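Local coordinates for competence protein PILN (Thermus thermophilus, PDB 4BHQ) that is thought to take part in building the inner-membrane platform from which type IV pili are assembled, through a periplasmic domain that pairs with a second copy, at residues V119-A124 against Y147-R152; F60-P65 against G69-A74. All blocks are in the same frame, centred on the assembly; numbering follows the deposited sequence.

In the fold
From the N terminus the chain runs through helix 53-63, turns, and enters strand 73-82. Interaction 2 (60-65 with 69-74) closes that short turn, with only three residues between its segments. The chain then passes through helix 85-93 and strand 102-112 to helix 115-124, and interaction 1 (119-124 with 147-152) closes a longer loop of 22 residues, about half of them in strand 131-141. The two loops follow in series, neither enclosing nor crossing the other. Their centres lie about 15 Å apart, yet V73 touches both F121 and F149, and E72 forms a salt bridge with R120. Both contacts thus tie helices to one antiparallel sheet, and each also reaches the second subunit.

Interaction 1: residues V119-A124 against Y147-R152; sequences VRFIRA and YTFSAR
F121 on helix 115-124 and F149 on strand 146-156 meet as two phenyl rings set obliquely, their planes inclined at 58° and their centroids 5.5 Å apart, neither a parallel stack nor an edge-to-face pair. The closest approach is CE1 of F121 to CE2 of F149, at 4.1 Å. CZ of F149 stands over one face of the F121 ring, 4.2 Å above its plane and offset toward the rim; CE1 of F121 meets the F149 ring obliquely. The side chains cross at about a right angle.

Both CB atoms point toward the opposing segment, but the first torsions differ. In F121, CG lies anti to the backbone N (chi1 -176°), which carries the ring out from the helix to the sheet. In F149, CG sits between the backbone N and the carbonyl carbon (chi1 73°), which sets CE2 and CZ toward F121.

Other side chains pack on the pair: V73 of strand 73-82 touches both rings, L108 of strand 102-112 and the ring of F125 pack on F121, and A138 of strand 131-141 lies against F149. I64 of the second subunit also packs on F121, placing this part of the core next to the subunit interface.

Both phenylalanines are buried, yet their direct contact is small: 88 Å² is buried between the two segments, both sides summed. With carbon meeting carbon at van der Waals range, this contact probably rests on dispersion and exclusion of water, with no polar bond between the two segments to fix the ring angle.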
# COMPACT_ATOMS: atom_id res chain seq x y z
N VAL A 119 -10.34 -8.88 12.41
CA VAL A 119 -10.29 -8.14 13.68
C VAL A 119 -8.91 -7.54 13.95
O VAL A 119 -8.80 -6.37 14.34
CB VAL A 119 -10.70 -9.08 14.88
CG1 VAL A 119 -10.42 -8.41 16.18
CG2 VAL A 119 -12.17 -9.44 14.77
N ARG A 120 -7.85 -8.30 13.73
CA ARG A 120 -6.47 -7.72 13.84
C ARG A 120 -6.23 -6.52 12.91
O ARG A 120 -5.60 -5.54 13.29
CB ARG A 120 -5.40 -8.77 13.54
CG ARG A 120 -5.33 -9.89 14.61
CD ARG A 120 -4.10 -10.82 14.44
NE ARG A 120 -4.22 -11.71 13.27
CZ ARG A 120 -4.69 -12.96 13.34
NH1 ARG A 120 -5.08 -13.48 14.50
NH2 ARG A 120 -4.76 -13.73 12.27
N PHE A 121 -6.79 -6.59 11.70
CA PHE A 121 -6.62 -5.49 10.71
C PHE A 121 -7.34 -4.28 11.23
O PHE A 121 -6.78 -3.14 11.26
CB PHE A 121 -7.20 -5.93 9.33
CG PHE A 121 -6.99 -4.90 8.23
CD1 PHE A 121 -7.89 -3.83 8.06
CD2 PHE A 121 -5.84 -4.98 7.41
CE1 PHE A 121 -7.68 -2.89 7.04
CE2 PHE A 121 -5.63 -4.05 6.37
CZ PHE A 121 -6.55 -2.99 6.18
N ILE A 122 -8.60 -4.48 11.66
CA ILE A 122 -9.37 -3.34 12.15
C ILE A 122 -8.66 -2.71 13.35
O ILE A 122 -8.49 -1.45 13.40
CB ILE A 122 -10.79 -3.74 12.54
CG1 ILE A 122 -11.57 -4.18 11.30
CG2 ILE A 122 -11.50 -2.57 13.24
CD1 ILE A 122 -12.89 -4.87 11.64
N ARG A 123 -8.22 -3.54 14.28
CA ARG A 123 -7.62 -3.00 15.55
C ARG A 123 -6.33 -2.25 15.28
O ARG A 123 -6.02 -1.32 15.99
CB ARG A 123 -7.35 -4.13 16.58
CG ARG A 123 -8.65 -4.61 17.24
CD ARG A 123 -8.38 -5.62 18.38
NE ARG A 123 -9.60 -6.23 18.95
CZ ARG A 123 -9.66 -7.46 19.50
NH1 ARG A 123 -8.58 -8.24 19.60
NH2 ARG A 123 -10.82 -7.92 19.97
N ALA A 124 -5.55 -2.68 14.26
CA ALA A 124 -4.30 -1.93 13.93
C ALA A 124 -4.61 -0.48 13.72
O ALA A 124 -3.78 0.38 13.99
CB ALA A 124 -3.62 -2.50 12.65
N TYR A 147 -13.51 -14.00 4.11
CA TYR A 147 -14.36 -12.85 4.26
C TYR A 147 -14.01 -11.74 3.31
O TYR A 147 -12.83 -11.36 3.22
CB TYR A 147 -14.29 -12.28 5.70
CG TYR A 147 -14.92 -13.22 6.66
CD1 TYR A 147 -14.16 -14.26 7.24
CD2 TYR A 147 -16.29 -13.11 6.97
CE1 TYR A 147 -14.74 -15.16 8.14
CE2 TYR A 147 -16.89 -14.03 7.85
CZ TYR A 147 -16.10 -15.07 8.42
OH TYR A 147 -16.68 -15.94 9.32
N THR A 148 -15.01 -11.23 2.57
CA THR A 148 -14.80 -9.92 1.92
C THR A 148 -15.15 -8.87 2.96
O THR A 148 -15.94 -9.13 3.89
CB THR A 148 -15.70 -9.80 0.67
OG1 THR A 148 -17.05 -10.08 1.04
CG2 THR A 148 -15.29 -10.85 -0.37
N PHE A 149 -14.59 -7.69 2.84
CA PHE A 149 -14.90 -6.65 3.78
C PHE A 149 -14.71 -5.31 3.14
O PHE A 149 -14.02 -5.17 2.08
CB PHE A 149 -14.09 -6.77 5.11
CG PHE A 149 -12.60 -6.38 4.98
CD1 PHE A 149 -11.66 -7.31 4.57
CD2 PHE A 149 -12.19 -5.05 5.24
CE1 PHE A 149 -10.29 -7.00 4.45
CE2 PHE A 149 -10.83 -4.70 5.15
CZ PHE A 149 -9.86 -5.70 4.76
N SER A 150 -15.30 -4.30 3.75
CA SER A 150 -15.04 -2.92 3.39
C SER A 150 -14.91 -2.03 4.57
O SER A 150 -15.55 -2.23 5.63
CB SER A 150 -16.11 -2.39 2.40
OG SER A 150 -17.33 -2.21 3.07
N ALA A 151 -14.03 -1.05 4.41
CA ALA A 151 -13.70 -0.13 5.48
C ALA A 151 -13.19 1.18 4.92
O ALA A 151 -12.66 1.23 3.80
CB ALA A 151 -12.64 -0.76 6.43
N ARG A 152 -13.29 2.22 5.72
CA ARG A 152 -12.63 3.51 5.43
C ARG A 152 -11.60 3.76 6.55
O ARG A 152 -11.93 3.58 7.71
CB ARG A 152 -13.68 4.64 5.38
CG ARG A 152 -14.43 4.62 4.03
CD ARG A 152 -15.63 5.63 4.01
NE ARG A 152 -16.52 5.25 5.11
CZ ARG A 152 -17.69 5.79 5.40
NH1 ARG A 152 -18.16 6.82 4.70
NH2 ARG A 152 -18.39 5.28 6.43

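Interaction 2: residues F60-P65 against G69-A74; sequences FINQIP and GRLEVA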
# COMPACT_ATOMS: atom_id res chain seq x y z
N PHE A 60 0.18 -3.76 -5.36
CA PHE A 60 1.53 -3.44 -4.79
C PHE A 60 1.59 -3.78 -3.33
O PHE A 60 2.54 -4.44 -2.85
CB PHE A 60 1.81 -1.91 -4.97
CG PHE A 60 3.03 -1.44 -4.18
CD1 PHE A 60 4.33 -1.87 -4.55
CD2 PHE A 60 2.87 -0.69 -3.02
CE1 PHE A 60 5.46 -1.50 -3.76
CE2 PHE A 60 3.98 -0.33 -2.26
CZ PHE A 60 5.28 -0.74 -2.64
N ILE A 61 0.56 -3.37 -2.57
CA ILE A 61 0.53 -3.68 -1.14
C ILE A 61 0.48 -5.18 -0.87
O ILE A 61 1.19 -5.67 -0.01
CB ILE A 61 -0.65 -2.97 -0.46
CG1 ILE A 61 -0.38 -1.40 -0.54
CG2 ILE A 61 -0.72 -3.46 1.02
CD1 ILE A 61 -1.58 -0.54 -0.10
N ASN A 62 -0.30 -5.92 -1.67
CA ASN A 62 -0.38 -7.35 -1.48
C ASN A 62 0.94 -8.05 -1.82
O ASN A 62 1.16 -9.20 -1.38
CB ASN A 62 -1.48 -7.95 -2.40
CG ASN A 62 -2.87 -7.57 -1.97
OD1 ASN A 62 -3.10 -7.12 -0.82
ND2 ASN A 62 -3.81 -7.66 -2.89
N GLN A 63 1.78 -7.40 -2.65
CA GLN A 63 3.08 -8.03 -3.03
C GLN A 63 4.18 -7.90 -1.95
O GLN A 63 5.20 -8.62 -1.97
CB GLN A 63 3.53 -7.45 -4.37
CG GLN A 63 4.58 -8.29 -5.07
CD GLN A 63 4.06 -9.67 -5.48
OE1 GLN A 63 2.84 -9.88 -5.62
NE2 GLN A 63 4.97 -10.59 -5.70
N ILE A 64 4.00 -6.95 -1.04
CA ILE A 64 4.97 -6.73 0.02
C ILE A 64 5.07 -7.98 0.86
O ILE A 64 4.09 -8.46 1.35
CB ILE A 64 4.61 -5.48 0.87
CG1 ILE A 64 4.65 -4.21 0.00
CG2 ILE A 64 5.54 -5.37 2.07
CD1 ILE A 64 4.11 -3.00 0.74
N PRO A 65 6.29 -8.56 1.03
CA PRO A 65 6.32 -9.90 1.63
C PRO A 65 6.07 -9.88 3.09
O PRO A 65 6.55 -8.95 3.78
CB PRO A 65 7.77 -10.43 1.31
CG PRO A 65 8.57 -9.14 1.14
CD PRO A 65 7.62 -8.16 0.50
N GLY A 69 5.63 -16.21 3.76
CA GLY A 69 5.03 -16.08 2.42
C GLY A 69 3.52 -15.83 2.51
O GLY A 69 2.82 -15.78 1.50
N ARG A 70 3.00 -15.60 3.72
CA ARG A 70 1.56 -15.53 3.87
C ARG A 70 0.91 -14.14 3.72
O ARG A 70 1.58 -13.11 3.70
CB ARG A 70 1.15 -16.20 5.16
CG ARG A 70 1.39 -15.41 6.41
CD ARG A 70 0.74 -16.23 7.54
NE ARG A 70 1.69 -17.16 8.14
CZ ARG A 70 2.21 -17.00 9.36
NH1 ARG A 70 1.82 -15.96 10.12
NH2 ARG A 70 3.11 -17.88 9.82
N LEU A 71 -0.41 -14.13 3.52
CA LEU A 71 -1.13 -12.86 3.36
C LEU A 71 -2.53 -13.00 3.98
O LEU A 71 -3.46 -13.39 3.28
CB LEU A 71 -1.24 -12.54 1.85
CG LEU A 71 -1.81 -11.17 1.45
CD1 LEU A 71 -0.89 -10.08 1.98
CD2 LEU A 71 -1.92 -11.13 -0.06
N GLU A 72 -2.69 -12.69 5.25
CA GLU A 72 -3.96 -13.01 5.88
C GLU A 72 -5.08 -12.03 5.52
O GLU A 72 -6.24 -12.36 5.68
CB GLU A 72 -3.80 -13.19 7.42
CG GLU A 72 -3.26 -11.97 8.18
CD GLU A 72 -3.38 -12.15 9.72
OE1 GLU A 72 -3.41 -13.32 10.18
OE2 GLU A 72 -3.53 -11.13 10.45
N VAL A 73 -4.70 -10.84 5.10
CA VAL A 73 -5.59 -9.83 4.52
C VAL A 73 -5.06 -9.36 3.17
O VAL A 73 -3.93 -8.83 3.04
CB VAL A 73 -5.77 -8.63 5.45
CG1 VAL A 73 -6.55 -7.52 4.74
CG2 VAL A 73 -6.54 -9.08 6.72
N ALA A 74 -5.86 -9.58 2.14
CA ALA A 74 -5.48 -9.09 0.79
C ALA A 74 -6.36 -7.94 0.39
O ALA A 74 -7.61 -8.03 0.49
CB ALA A 74 -5.60 -10.24 -0.21
O HOH W 1 -2.50 -6.61 1.71
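N62, in the last turn of helix 53-63, reaches across to L71 and A74. Its CB meets CD2 of L71 at 4.0 Å, and that same methyl lies 3.9 Å from the backbone O of N62, so the leucine tip rests against both side chain and main chain. The next atom, CG, is set anti to the carbonyl carbon (chi1 -70°), which turns the amide toward the strand; it comes near both CA of A74 and CD2 of L71. At the tip the two branches divide. OD1 comes within 3.5 Å of CA of A74 and accepts a hydrogen bond of 2.6 Å from a water, which donates a second, of 3.0 Å, to O of V73. ND2 lies near CB of A74 and donates to the backbone O of L75. With the amide held through both ends, an alanine here would probably leave the carbonyl of L75 without this donor and the bridging water without its OD1 acceptor. The arrangement is a short helix-to-strand connection, in which a polar side chain near the helix C-terminus bonds to the backbone at the start of strand 73-82, an outermost strand of this chain's four-stranded antiparallel sheet.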